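Local structure of chorismatase (Streptomyces hygroscopicus, 4BPS) at residues G261-A266 with L335-E340; Y299-E304 with A331-L336. The protein catalyses the hydrolysis of chorismate to pyruvate and a dihydroxycyclohexadiene carboxylic acid, a step in making the immunosuppressants FK506 and FK520. One frame throughout, in Å; residues are numbered along the deposited sequence.

Contact 1 (G261-A266 with L335-E340). With 3EB (3-(2-carboxyethyl)benzoic acid), chain B.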
# COMPACT_ATOMS: atom_id res chain seq x y z
N GLY A 261 15.65 -5.72 15.61
CA GLY A 261 15.70 -4.29 15.88
C GLY A 261 14.94 -3.47 14.84
O GLY A 261 14.19 -2.55 15.18
N GLN A 262 15.09 -3.81 13.56
CA GLN A 262 14.32 -3.11 12.53
C GLN A 262 12.83 -3.30 12.74
O GLN A 262 12.06 -2.36 12.56
CB GLN A 262 14.71 -3.53 11.11
CG GLN A 262 16.10 -3.05 10.70
CD GLN A 262 16.35 -3.19 9.22
OE1 GLN A 262 15.44 -3.46 8.42
NE2 GLN A 262 17.58 -3.00 8.83
N CYS A 263 12.41 -4.51 13.10
CA CYS A 263 10.98 -4.77 13.29
C CYS A 263 10.46 -3.95 14.49
O CYS A 263 9.36 -3.37 14.43
CB CYS A 263 10.76 -6.26 13.49
SG CYS A 263 9.01 -6.75 13.44
N GLU A 264 11.25 -3.90 15.57
CA GLU A 264 10.85 -3.11 16.75
C GLU A 264 10.71 -1.63 16.39
O GLU A 264 9.75 -0.98 16.81
CB GLU A 264 11.84 -3.31 17.88
CG GLU A 264 11.86 -4.72 18.48
CD GLU A 264 10.68 -5.05 19.40
OE1 GLU A 264 9.79 -4.22 19.56
OE2 GLU A 264 10.65 -6.18 19.94
N VAL A 265 11.65 -1.08 15.62
CA VAL A 265 11.57 0.32 15.23
C VAL A 265 10.42 0.56 14.25
O VAL A 265 9.75 1.59 14.31
CB VAL A 265 12.92 0.83 14.67
CG1 VAL A 265 12.77 2.22 14.07
CG2 VAL A 265 13.95 0.85 15.81
N ALA A 266 10.18 -0.37 13.33
CA ALA A 266 9.04 -0.25 12.43
C ALA A 266 7.75 -0.16 13.23
O ALA A 266 6.89 0.69 12.97
CB ALA A 266 8.99 -1.44 11.46
N LEU A 335 16.97 -2.75 4.16
CA LEU A 335 15.76 -2.91 4.94
C LEU A 335 15.34 -4.37 4.87
O LEU A 335 15.31 -4.98 3.79
CB LEU A 335 14.65 -1.98 4.44
CG LEU A 335 14.94 -0.49 4.64
CD1 LEU A 335 13.88 0.35 3.94
CD2 LEU A 335 15.06 -0.11 6.13
N LEU A 336 15.01 -4.92 6.04
CA LEU A 336 14.82 -6.35 6.21
C LEU A 336 13.38 -6.75 6.49
O LEU A 336 13.03 -7.94 6.44
CB LEU A 336 15.69 -6.82 7.38
CG LEU A 336 17.18 -6.47 7.25
CD1 LEU A 336 17.92 -6.83 8.52
CD2 LEU A 336 17.79 -7.16 6.05
N VAL A 337 12.54 -5.76 6.83
CA VAL A 337 11.17 -6.01 7.26
C VAL A 337 10.38 -4.72 7.15
O VAL A 337 10.94 -3.63 7.35
CB VAL A 337 11.15 -6.53 8.72
CG1 VAL A 337 11.87 -5.58 9.72
CG2 VAL A 337 9.70 -6.83 9.18
N GLU A 338 9.10 -4.82 6.80
CA GLU A 338 8.20 -3.67 6.89
C GLU A 338 6.81 -4.16 7.27
O GLU A 338 6.47 -5.33 7.03
CB GLU A 338 8.06 -2.95 5.57
CG GLU A 338 9.23 -2.13 5.19
CD GLU A 338 8.94 -1.31 3.96
OE1 GLU A 338 8.08 -1.74 3.14
OE2 GLU A 338 9.53 -0.24 3.79
N ILE A 339 6.01 -3.27 7.84
CA ILE A 339 4.67 -3.60 8.28
C ILE A 339 3.71 -2.51 7.82
O ILE A 339 3.99 -1.32 8.01
CB ILE A 339 4.60 -3.73 9.81
CG1 ILE A 339 5.67 -4.68 10.34
CG2 ILE A 339 3.21 -4.20 10.25
CD1 ILE A 339 6.79 -4.02 11.04
N GLU A 340 2.57 -2.91 7.24
CA GLU A 340 1.47 -2.00 6.96
C GLU A 340 0.23 -2.50 7.69
O GLU A 340 0.16 -3.66 8.12
CB GLU A 340 1.19 -1.91 5.45
CG GLU A 340 0.71 -3.20 4.84
CD GLU A 340 0.40 -3.06 3.36
OE1 GLU A 340 1.33 -2.80 2.57
OE2 GLU A 340 -0.80 -3.23 2.96
C 3EB B . 10.65 4.24 3.54
O 3EB B . 11.15 4.99 2.69
CA 3EB B . 10.61 2.75 3.37
OAB 3EB B . 8.04 4.01 -2.47
OAD 3EB B . 5.85 3.80 -2.15
CAE 3EB B . 7.73 2.72 2.39
CAF 3EB B . 6.45 3.02 1.94
CAG 3EB B . 8.80 2.72 1.50
CAH 3EB B . 6.22 3.31 0.60
CAL 3EB B . 7.07 3.72 -1.74
CAM 3EB B . 8.56 3.03 0.16
CAN 3EB B . 7.28 3.34 -0.30
OXT 3EB B . 10.19 4.69 4.66
C2 3EB B . 10.21 2.34 1.94
O HOH W 1 13.00 -2.08 8.12
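Helix 261-266 packs over strand 337-340 with helix and strand running in nearly the same direction, their axes 8.0 Å apart at closest and 24° from parallel. Gln262, Cys263 and Ala266 meet Leu335, Leu336, Val337 and Ile339. Gln262 leans its CG beside its own backbone N (chi1 -70°) and is extended beyond it, long enough to carry the amide down to the loop ahead of the strand. There Gln262 OE1 accepts a hydrogen bond from Leu336 N at 2.8 Å, the donor N lying 22° out of the amide carbonyl plane, and a second from a water that also donates to Val337 O. NE2, at the other corner of the amide, donates to the carbonyls of Asp334 and His255, so both polar ends are satisfied although the residue is buried. The side chain of Leu336 crosses that of Gln262 at about a right angle. A leucine in place of Gln262 would probably leave Leu336 N without its acceptor, the water tied to Val337 O alone among these partners, and the carbonyls of Asp334 and His255 without the amide's N-H groups. Farther along, contacts are apolar: Val337 CG1 sits 3.6 Å from Cys263 N, close against the helix backbone, and Ile339 CD1 presses on Ala266 CB at 3.4 Å, tighter than usual, where the small alanine suits the close approach. Because side chains alternate along a strand, Val337 and Ile339 face the helix while Glu338 turns away, its OE2 3.2 Å from CA of the bound 3-(2-carboxyethyl)benzoic acid. This is helix-on-sheet packing of the YjgF-like fold, with the proton acceptor Glu338 on the strand's ligand-facing side.

Contact 2 (Y299-E304 with A331-L336)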
# COMPACT_ATOMS: atom_id res chain seq x y z
N TYR A 299 6.10 -7.72 5.59
CA TYR A 299 6.98 -8.14 4.51
C TYR A 299 8.35 -8.41 5.08
O TYR A 299 8.88 -7.56 5.82
CB TYR A 299 7.07 -7.03 3.48
CG TYR A 299 5.75 -6.51 2.95
CD1 TYR A 299 5.01 -7.24 2.02
CD2 TYR A 299 5.25 -5.26 3.34
CE1 TYR A 299 3.82 -6.74 1.49
CE2 TYR A 299 4.07 -4.74 2.82
CZ TYR A 299 3.36 -5.49 1.88
OH TYR A 299 2.21 -5.02 1.31
N VAL A 300 8.91 -9.58 4.77
CA VAL A 300 10.17 -10.01 5.37
C VAL A 300 11.11 -10.48 4.27
O VAL A 300 10.76 -11.34 3.46
CB VAL A 300 9.95 -11.17 6.37
CG1 VAL A 300 11.25 -11.56 7.04
CG2 VAL A 300 8.90 -10.76 7.44
N ARG A 301 12.32 -9.90 4.24
CA ARG A 301 13.25 -10.16 3.15
C ARG A 301 13.78 -11.60 3.12
O ARG A 301 13.85 -12.21 2.04
CB ARG A 301 14.43 -9.18 3.25
CG ARG A 301 15.56 -9.46 2.23
CD ARG A 301 16.64 -8.38 2.31
NE ARG A 301 16.14 -7.06 1.95
CZ ARG A 301 16.01 -6.63 0.69
NH1 ARG A 301 16.39 -7.38 -0.35
NH2 ARG A 301 15.46 -5.43 0.47
N ARG A 302 14.21 -12.11 4.28
CA ARG A 302 14.83 -13.43 4.35
C ARG A 302 13.90 -14.49 4.92
O ARG A 302 13.27 -14.27 5.96
CB ARG A 302 16.07 -13.41 5.25
CG ARG A 302 17.12 -12.40 4.84
CD ARG A 302 18.48 -12.75 5.47
NE ARG A 302 18.37 -12.90 6.92
CZ ARG A 302 19.34 -13.38 7.72
NH1 ARG A 302 20.51 -13.77 7.21
NH2 ARG A 302 19.12 -13.48 9.04
N ARG A 303 13.80 -15.64 4.26
CA ARG A 303 12.98 -16.73 4.77
C ARG A 303 13.36 -17.09 6.20
O ARG A 303 12.50 -17.34 7.04
CB ARG A 303 13.11 -17.94 3.82
CG ARG A 303 12.55 -19.25 4.31
CD ARG A 303 11.11 -19.15 4.66
NE ARG A 303 10.30 -18.79 3.51
CZ ARG A 303 9.01 -18.45 3.61
NH1 ARG A 303 8.42 -18.42 4.82
NH2 ARG A 303 8.30 -18.17 2.51
N GLU A 304 14.66 -17.08 6.50
CA GLU A 304 15.13 -17.48 7.81
C GLU A 304 14.76 -16.47 8.90
O GLU A 304 14.94 -16.76 10.07
CB GLU A 304 16.66 -17.71 7.79
CG GLU A 304 17.49 -16.44 7.51
CD GLU A 304 18.81 -16.72 6.79
OE1 GLU A 304 19.70 -17.34 7.40
OE2 GLU A 304 18.98 -16.31 5.62
N ALA A 331 12.15 -1.93 -0.34
CA ALA A 331 12.61 -0.90 -1.26
C ALA A 331 14.11 -0.61 -1.21
O ALA A 331 14.66 -0.21 -2.24
CB ALA A 331 11.84 0.40 -1.01
N ARG A 332 14.73 -0.74 -0.03
CA ARG A 332 16.20 -0.66 0.09
C ARG A 332 16.72 -2.03 0.43
O ARG A 332 16.14 -2.73 1.27
CB ARG A 332 16.65 0.26 1.22
CG ARG A 332 16.14 1.66 1.13
CD ARG A 332 16.56 2.45 2.33
NE ARG A 332 16.00 3.79 2.27
CZ ARG A 332 16.08 4.68 3.25
NH1 ARG A 332 16.67 4.38 4.43
NH2 ARG A 332 15.55 5.88 3.06
N GLU A 333 17.86 -2.42 -0.16
CA GLU A 333 18.49 -3.70 0.14
C GLU A 333 18.71 -3.88 1.65
O GLU A 333 18.52 -4.99 2.15
CB GLU A 333 19.82 -3.86 -0.61
CG GLU A 333 20.56 -5.19 -0.35
CD GLU A 333 19.91 -6.40 -1.03
OE1 GLU A 333 19.20 -6.24 -2.06
OE2 GLU A 333 20.13 -7.53 -0.54
N ASP A 334 19.09 -2.80 2.35
CA ASP A 334 19.38 -2.94 3.78
C ASP A 334 18.17 -2.90 4.72
O ASP A 334 18.34 -3.05 5.93
CB ASP A 334 20.47 -1.96 4.25
CG ASP A 334 20.05 -0.50 4.18
OD1 ASP A 334 18.85 -0.18 4.03
OD2 ASP A 334 20.97 0.35 4.36
N LEU A 335 16.97 -2.75 4.16
CA LEU A 335 15.76 -2.91 4.94
C LEU A 335 15.34 -4.37 4.87
O LEU A 335 15.31 -4.98 3.79
CB LEU A 335 14.65 -1.98 4.44
CG LEU A 335 14.94 -0.49 4.64
CD1 LEU A 335 13.88 0.35 3.94
CD2 LEU A 335 15.06 -0.11 6.13
N LEU A 336 15.01 -4.92 6.04
CA LEU A 336 14.82 -6.35 6.21
C LEU A 336 13.38 -6.75 6.49
O LEU A 336 13.03 -7.94 6.44
CB LEU A 336 15.69 -6.82 7.38
CG LEU A 336 17.18 -6.47 7.25
CD1 LEU A 336 17.92 -6.83 8.52
CD2 LEU A 336 17.79 -7.16 6.05
O HOH W 2 18.15 -9.86 -0.20
O HOH W 3 14.61 -10.37 6.48
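The end of strand 296-300 meets the loop that leads into strand 337-343, where the antiparallel pairing of these two neighbours runs out and one arginine carries on the contact. Arg301 N donates a nearly straight hydrogen bond (176°) to Leu336 O at 3.0 Å, and water 3 joins that same oxygen to Arg302 N. The side chain of Arg301 starts with CG anti to the backbone N (chi1 174°), stays extended to CD and bends at chi3, which swings NE toward the type I turn from Arg332 to Leu335. Arg301 NE donates to Leu335 O at 2.9 Å, with the oxygen almost exactly in the guanidinium plane, and Arg301 NH2 adds a weak bond to the same oxygen at 3.4 Å. Glu333 O lies over one face, 3.0 Å above the plane and offset toward the rim. NH1 of Arg301 is 3.5 Å from Glu333 OE1, a salt bridge of charges alone because the carboxylate oxygen stands well out of the guanidinium plane. The two side chains cross at about a right angle, and water 2 links NH1 to Glu333 OE2. NH2 also bonds Asn145 OD1, outside this pairing. Leu336 CD2 rests beside Arg301 CD at 4.1 Å, apolar against the aliphatic part of the long chain. Arginine suits the place because it joins a flexible arm to a flat cation with several N-H groups, able to serve a turn that presents several carbonyls around it. Those oxygens, with the carboxylate of Glu333, probably stabilise the positive charge, while the charge in turn would help hold the turn in shape.

How the contacts relate
The two contacts lie with centres about 9 Å apart and share Leu335 and Leu336. Leu336 is held from both directions: its N by the helix in contact 1, its O by Arg301 N, just past the end of strand 296-300, in contact 2. Strands 296-300 and 337-343 are neighbours in one sheet, and Tyr299 N is hydrogen-bonded to Glu338 O at 2.8 Å. Tyr299 OH is hydrogen-bonded to Glu340 OE1 at 2.7 Å, on the strand that carries Glu338. Both contacts also border the ligand: contact 1 contributes Glu338, the proton acceptor, and contact 2 contributes Ala331, while the shared Leu335 brings CD1 to 4.1 Å from CA of the bound 3-(2-carboxyethyl)benzoic acid.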